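Long-range contacts in 2-oxo-1,2-dihydroquinoline 8-monooxygenase, oxygenase component (Pseudomonas putida, PDB 1Z01), which probably hydroxylates 2-oxo-1,2-dihydroquinoline at carbon 8, as the Rieske-type iron-sulfur oxygenase component of a monooxygenase system: residues Glu143-Ile148 with Asp194-His199; Pro189-Asp194 with Ile331-Cys336. All coordinates share one frame; numbering follows the deposited sequence.

Contact 1 of 2, residues Glu143-Ile148 with Asp194-His199; sequences EVNGMI and DNAVVH
Asn-145 and Val-197 have the nearest pair of CA atoms, 6.3 Å apart, where the tip of one hairpin comes up against the start of strand 196-206. Val-144 to Met-147 form a type I' turn closed by two backbone bonds, Val-144 N to Met-147 O and Met-147 N to Val-144 O. No direct hydrogen bond joins the two backbones, but a water takes the N-H of Val-198 (2.6 Å from Val-198 N) and donates to the carbonyl O of Asn-145. Val-198 N lies on the outer edge of its strand, whose other edge is bonded to strand 325-335, so the water supplies an acceptor there. Asn-Gly is a classic pair for this tight two-residue β-hairpin: both residues have positive phi, which asparagine tolerates well, and at Gly-146 (phi 91°) a beta carbon would collide with the carbonyl oxygen of Asn-145. The hairpin links strands 138-144 and 147-152 of the antiparallel sheet that includes strand 43-49, and its tip abuts the edge strand of the Bet v 1-like sheet. With chi1 at -64°, CG of Asn-145 lies beside its own backbone N and 3.3 Å from Ala-196 O, a close contact without a bond. The amide is held instead by its two ends: ND2 donates to Val-191 O and, weakly, to Asp-193 O, while OD1 accepts from a second water, 3.0 Å away, which in turn accepts from Asn-195 N. Replacing the amide by the methyl of an alanine is likely to leave Val-191 O without this donor and break the water link to Asn-195 N. Val-198 CG2 rests against a polar atom, Asn-145 O, at 3.5 Å; the apolar pair is Met-147 SD with Val-198 CG1, 4.2 Å apart, the side chains crossing nearly at right angles. The flexible Met-147 side chain also packs on Phe-49, Trp-329 and Ile-331.

Contact 2 of 2, residues Pro189-Asp194 with Ile331-Cys336; sequences PSVLDD and ILVRVC
Pro-189 presses its ring onto strand 331-335 at two points: CB lies 3.6 Å from Val-335 CG2, and CG lies 3.6 Å from Val-333 O. The compact ring suits this place: CB and CG are held side by side, so one meets the Val-335 methyl while the other lies over the strand backbone. Val-333 uses both its branches, CG1 touching Pro-189 CG and Ser-190 O, CG2 meeting Val-191 CG2 at 4.1 Å. The same Val-191 methyl also meets Ile-331 CD1, and Val-191 crosses both side chains at about a right angle. CG1 of Val-335, anti to the backbone N (chi1 174°), reaches Asp-194 O at 3.7 Å, while CG2 serves the proline. No hydrogen bond spans the two segments; bonds inside the loop help fix its shape. Ser-190 to Asp-193 make a type I turn, closed by Asp-193 N to Ser-190 O. Asp-193 OD1 braces it by accepting from Ser-190 N at 2.8 Å, a nearly straight bond (165°) that arrives from above the carboxylate plane. OD2 is engaged by a salt bridge to Arg-172, and Pro-189 O accepts from Tyr-315 OH. Beneath the loop, strand 325-335 runs between strands 196-206 and 313-320; on its far face Leu-332 and Arg-334 pack against Tyr-353 and Phe-345 of helix 339-377.

Overall arrangement
The two contacts lie about 7 Å apart between centres and share Asp-194, where the loop of contact 2 leads into the edge strand of contact 1. Their segments alternate along the chain and are tied directly, by the Asn-145 amide, with ND2 2.6 Å from Val-191 O, and by a probable hydrogen bond between Asn-195 O and Cys-336 N, 2.7 Å apart. Ala-196 CB also packs on Ser-190 O, at 3.3 Å. Residues 189-194 thus touch both the hairpin tip and the neighbouring strands 196-206 and 325-335. Both contacts lie away from the iron-sulfur cluster and the mononuclear iron, although helix 339-377, which packs on these strands, carries the iron ligand Asp-365.

Contact 1 of 2, residues Glu143-Ile148 with Asp194-His199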
loop_
_atom_site.group_PDB
_atom_site.type_symbol
_atom_site.label_atom_id
_atom_site.label_comp_id
_atom_site.label_asym_id
_atom_site.label_seq_id
_atom_site.Cartn_x
_atom_site.Cartn_y
_atom_site.Cartn_z
ATOM N N GLU A 143 20.122 -10.465 29.454
ATOM C CA GLU A 143 20.391 -11.621 28.601
ATOM C C GLU A 143 20.527 -12.849 29.497
ATOM O O GLU A 143 21.172 -12.791 30.547
ATOM C CB GLU A 143 21.679 -11.413 27.802
ATOM C CG GLU A 143 21.942 -12.505 26.785
ATOM C CD GLU A 143 23.131 -12.197 25.901
ATOM O OE1 GLU A 143 23.271 -12.868 24.859
ATOM O OE2 GLU A 143 23.927 -11.290 26.246
ATOM N N VAL A 144 19.916 -13.959 29.087
ATOM C CA VAL A 144 19.948 -15.177 29.889
ATOM C C VAL A 144 19.577 -16.409 29.075
ATOM O O VAL A 144 18.575 -16.425 28.348
ATOM C CB VAL A 144 18.977 -15.062 31.104
ATOM C CG1 VAL A 144 17.576 -14.732 30.624
ATOM C CG2 VAL A 144 18.956 -16.362 31.908
ATOM N N ASN A 145 20.404 -17.443 29.200
ATOM C CA ASN A 145 20.194 -18.710 28.509
ATOM C C ASN A 145 19.798 -18.618 27.035
ATOM O O ASN A 145 18.853 -19.281 26.596
ATOM C CB ASN A 145 19.159 -19.549 29.264
ATOM C CG ASN A 145 19.632 -19.933 30.647
ATOM O OD1 ASN A 145 20.772 -20.361 30.819
ATOM N ND2 ASN A 145 18.765 -19.783 31.639
ATOM N N GLY A 146 20.522 -17.799 26.276
ATOM C CA GLY A 146 20.250 -17.679 24.854
ATOM C C GLY A 146 19.270 -16.623 24.392
ATOM O O GLY A 146 19.057 -16.465 23.188
ATOM N N MET A 147 18.672 -15.894 25.327
ATOM C CA MET A 147 17.718 -14.859 24.957
ATOM C C MET A 147 18.056 -13.484 25.492
ATOM O O MET A 147 18.421 -13.324 26.661
ATOM C CB MET A 147 16.318 -15.256 25.416
ATOM C CG MET A 147 15.763 -16.418 24.632
ATOM S SD MET A 147 14.091 -16.805 25.093
ATOM C CE MET A 147 13.231 -15.463 24.255
ATOM N N ILE A 148 17.930 -12.484 24.620
ATOM C CA ILE A 148 18.203 -11.101 24.996
ATOM C C ILE A 148 16.882 -10.379 25.230
ATOM O O ILE A 148 16.147 -10.120 24.285
ATOM C CB ILE A 148 18.976 -10.360 23.882
ATOM C CG1 ILE A 148 20.356 -10.992 23.705
ATOM C CG2 ILE A 148 19.110 -8.879 24.226
ATOM C CD1 ILE A 148 21.128 -10.456 22.516
ATOM N N ASP A 194 18.862 -22.329 35.882
ATOM C CA ASP A 194 20.232 -22.678 35.510
ATOM C C ASP A 194 20.172 -23.881 34.595
ATOM O O ASP A 194 19.365 -24.786 34.808
ATOM C CB ASP A 194 21.065 -23.054 36.738
ATOM C CG ASP A 194 21.371 -21.872 37.627
ATOM O OD1 ASP A 194 22.016 -22.080 38.680
ATOM O OD2 ASP A 194 20.973 -20.738 37.273
ATOM N N ASN A 195 21.035 -23.890 33.585
ATOM C CA ASN A 195 21.096 -24.994 32.637
ATOM C C ASN A 195 19.856 -25.128 31.773
ATOM O O ASN A 195 19.685 -26.132 31.089
ATOM C CB ASN A 195 21.341 -26.309 33.373
ATOM C CG ASN A 195 22.705 -26.362 34.019
ATOM O OD1 ASN A 195 22.878 -26.985 35.064
ATOM N ND2 ASN A 195 23.687 -25.722 33.393
ATOM N N ALA A 196 18.982 -24.132 31.807
ATOM C CA ALA A 196 17.791 -24.188 30.977
ATOM C C ALA A 196 18.243 -23.881 29.550
ATOM O O ALA A 196 18.955 -22.898 29.312
ATOM C CB ALA A 196 16.768 -23.160 31.442
ATOM N N VAL A 197 17.854 -24.730 28.604
ATOM C CA VAL A 197 18.236 -24.517 27.219
ATOM C C VAL A 197 17.035 -24.126 26.371
ATOM O O VAL A 197 15.958 -24.711 26.486
ATOM C CB VAL A 197 18.902 -25.769 26.619
ATOM C CG1 VAL A 197 19.212 -25.533 25.151
ATOM C CG2 VAL A 197 20.187 -26.092 27.388
ATOM N N VAL A 198 17.236 -23.131 25.518
ATOM C CA VAL A 198 16.168 -22.641 24.663
ATOM C C VAL A 198 16.361 -23.022 23.204
ATOM O O VAL A 198 17.463 -22.942 22.675
ATOM C CB VAL A 198 16.065 -21.100 24.731
ATOM C CG1 VAL A 198 15.052 -20.608 23.714
ATOM C CG2 VAL A 198 15.668 -20.661 26.138
ATOM N N HIS A 199 15.278 -23.441 22.566
ATOM C CA HIS A 199 15.293 -23.790 21.154
ATOM C C HIS A 199 14.006 -23.221 20.589
ATOM O O HIS A 199 12.942 -23.373 21.181
ATOM C CB HIS A 199 15.305 -25.308 20.949
ATOM C CG HIS A 199 16.637 -25.939 21.189
ATOM N ND1 HIS A 199 17.796 -25.455 20.625
ATOM C CD2 HIS A 199 16.996 -27.023 21.916
ATOM C CE1 HIS A 199 18.813 -26.212 20.994
ATOM N NE2 HIS A 199 18.355 -27.170 21.777
HETATM O O HOH W 1 19.548 -21.921 25.481
HETATM O O HOH W 2 22.836 -21.663 32.496
#

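Contact 2 of 2, residues Pro189-Asp194 with Ile331-Cys336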
loop_
_atom_site.group_PDB
_atom_site.type_symbol
_atom_site.label_atom_id
_atom_site.label_comp_id
_atom_site.label_asym_id
_atom_site.label_seq_id
_atom_site.Cartn_x
_atom_site.Cartn_y
_atom_site.Cartn_z
ATOM N N PRO A 189 10.251 -25.928 33.463
ATOM C CA PRO A 189 11.414 -25.071 33.685
ATOM C C PRO A 189 11.161 -23.662 33.164
ATOM O O PRO A 189 10.275 -23.438 32.335
ATOM C CB PRO A 189 12.512 -25.777 32.902
ATOM C CG PRO A 189 11.766 -26.334 31.735
ATOM C CD PRO A 189 10.518 -26.904 32.391
ATOM N N SER A 190 11.953 -22.719 33.658
ATOM C CA SER A 190 11.849 -21.329 33.258
ATOM C C SER A 190 13.096 -20.954 32.472
ATOM O O SER A 190 14.127 -21.611 32.574
ATOM C CB SER A 190 11.736 -20.445 34.499
ATOM O OG SER A 190 11.751 -19.069 34.159
ATOM N N VAL A 191 12.998 -19.907 31.668
ATOM C CA VAL A 191 14.147 -19.456 30.900
ATOM C C VAL A 191 15.183 -18.955 31.905
ATOM O O VAL A 191 16.377 -18.865 31.600
ATOM C CB VAL A 191 13.753 -18.308 29.940
ATOM C CG1 VAL A 191 14.967 -17.870 29.114
ATOM C CG2 VAL A 191 12.602 -18.775 29.027
ATOM N N LEU A 192 14.718 -18.650 33.116
ATOM C CA LEU A 192 15.588 -18.147 34.172
ATOM C C LEU A 192 16.357 -19.230 34.931
ATOM O O LEU A 192 17.321 -18.933 35.636
ATOM C CB LEU A 192 14.766 -17.321 35.161
ATOM C CG LEU A 192 14.247 -15.968 34.663
ATOM C CD1 LEU A 192 13.366 -15.331 35.721
ATOM C CD2 LEU A 192 15.428 -15.061 34.349
ATOM N N ASP A 193 15.933 -20.481 34.785
ATOM C CA ASP A 193 16.577 -21.603 35.471
ATOM C C ASP A 193 17.988 -21.903 34.975
ATOM O O ASP A 193 18.279 -21.763 33.791
ATOM C CB ASP A 193 15.726 -22.864 35.308
ATOM C CG ASP A 193 14.425 -22.798 36.076
ATOM O OD1 ASP A 193 13.517 -23.595 35.755
ATOM O OD2 ASP A 193 14.312 -21.969 37.004
ATOM N N ASP A 194 18.862 -22.329 35.882
ATOM C CA ASP A 194 20.232 -22.678 35.510
ATOM C C ASP A 194 20.172 -23.881 34.595
ATOM O O ASP A 194 19.365 -24.786 34.808
ATOM C CB ASP A 194 21.065 -23.054 36.738
ATOM C CG ASP A 194 21.371 -21.872 37.627
ATOM O OD1 ASP A 194 22.016 -22.080 38.680
ATOM O OD2 ASP A 194 20.973 -20.738 37.273
ATOM N N ILE A 331 9.187 -20.780 21.571
ATOM C CA ILE A 331 10.327 -21.531 22.079
ATOM C C ILE A 331 9.945 -22.687 22.989
ATOM O O ILE A 331 8.879 -22.687 23.599
ATOM C CB ILE A 331 11.314 -20.626 22.865
ATOM C CG1 ILE A 331 10.652 -20.111 24.141
ATOM C CG2 ILE A 331 11.743 -19.455 22.017
ATOM C CD1 ILE A 331 11.625 -19.432 25.101
ATOM N N LEU A 332 10.843 -23.669 23.065
ATOM C CA LEU A 332 10.683 -24.849 23.913
ATOM C C LEU A 332 11.864 -24.820 24.871
ATOM O O LEU A 332 12.998 -24.610 24.456
ATOM C CB LEU A 332 10.720 -26.129 23.076
ATOM C CG LEU A 332 9.588 -26.296 22.056
ATOM C CD1 LEU A 332 9.713 -27.644 21.349
ATOM C CD2 LEU A 332 8.246 -26.196 22.774
ATOM N N VAL A 333 11.598 -25.011 26.155
ATOM C CA VAL A 333 12.665 -24.974 27.142
ATOM C C VAL A 333 12.760 -26.279 27.915
ATOM O O VAL A 333 11.752 -26.928 28.187
ATOM C CB VAL A 333 12.454 -23.811 28.146
ATOM C CG1 VAL A 333 13.639 -23.711 29.080
ATOM C CG2 VAL A 333 12.253 -22.493 27.401
ATOM N N ARG A 334 13.987 -26.661 28.254
ATOM C CA ARG A 334 14.253 -27.873 29.017
ATOM C C ARG A 334 15.569 -27.683 29.745
ATOM O O ARG A 334 16.517 -27.134 29.180
ATOM C CB ARG A 334 14.363 -29.092 28.102
ATOM C CG ARG A 334 14.733 -30.351 28.862
ATOM C CD ARG A 334 14.558 -31.612 28.047
ATOM N NE ARG A 334 14.659 -32.789 28.909
ATOM C CZ ARG A 334 13.922 -33.885 28.764
ATOM N NH1 ARG A 334 14.076 -34.907 29.594
ATOM N NH2 ARG A 334 13.025 -33.962 27.789
ATOM N N VAL A 335 15.632 -28.115 30.999
ATOM C CA VAL A 335 16.866 -27.981 31.749
ATOM C C VAL A 335 17.792 -29.111 31.343
ATOM O O VAL A 335 17.434 -30.285 31.442
ATOM C CB VAL A 335 16.628 -28.046 33.259
ATOM C CG1 VAL A 335 17.955 -28.058 33.986
ATOM C CG2 VAL A 335 15.812 -26.847 33.701
ATOM N N CYS A 336 18.980 -28.750 30.872
ATOM C CA CYS A 336 19.964 -29.730 30.434
ATOM C C CYS A 336 21.274 -29.521 31.187
ATOM O O CYS A 336 22.117 -28.720 30.792
ATOM C CB CYS A 336 20.173 -29.601 28.929
ATOM S SG CYS A 336 18.637 -29.795 28.003
#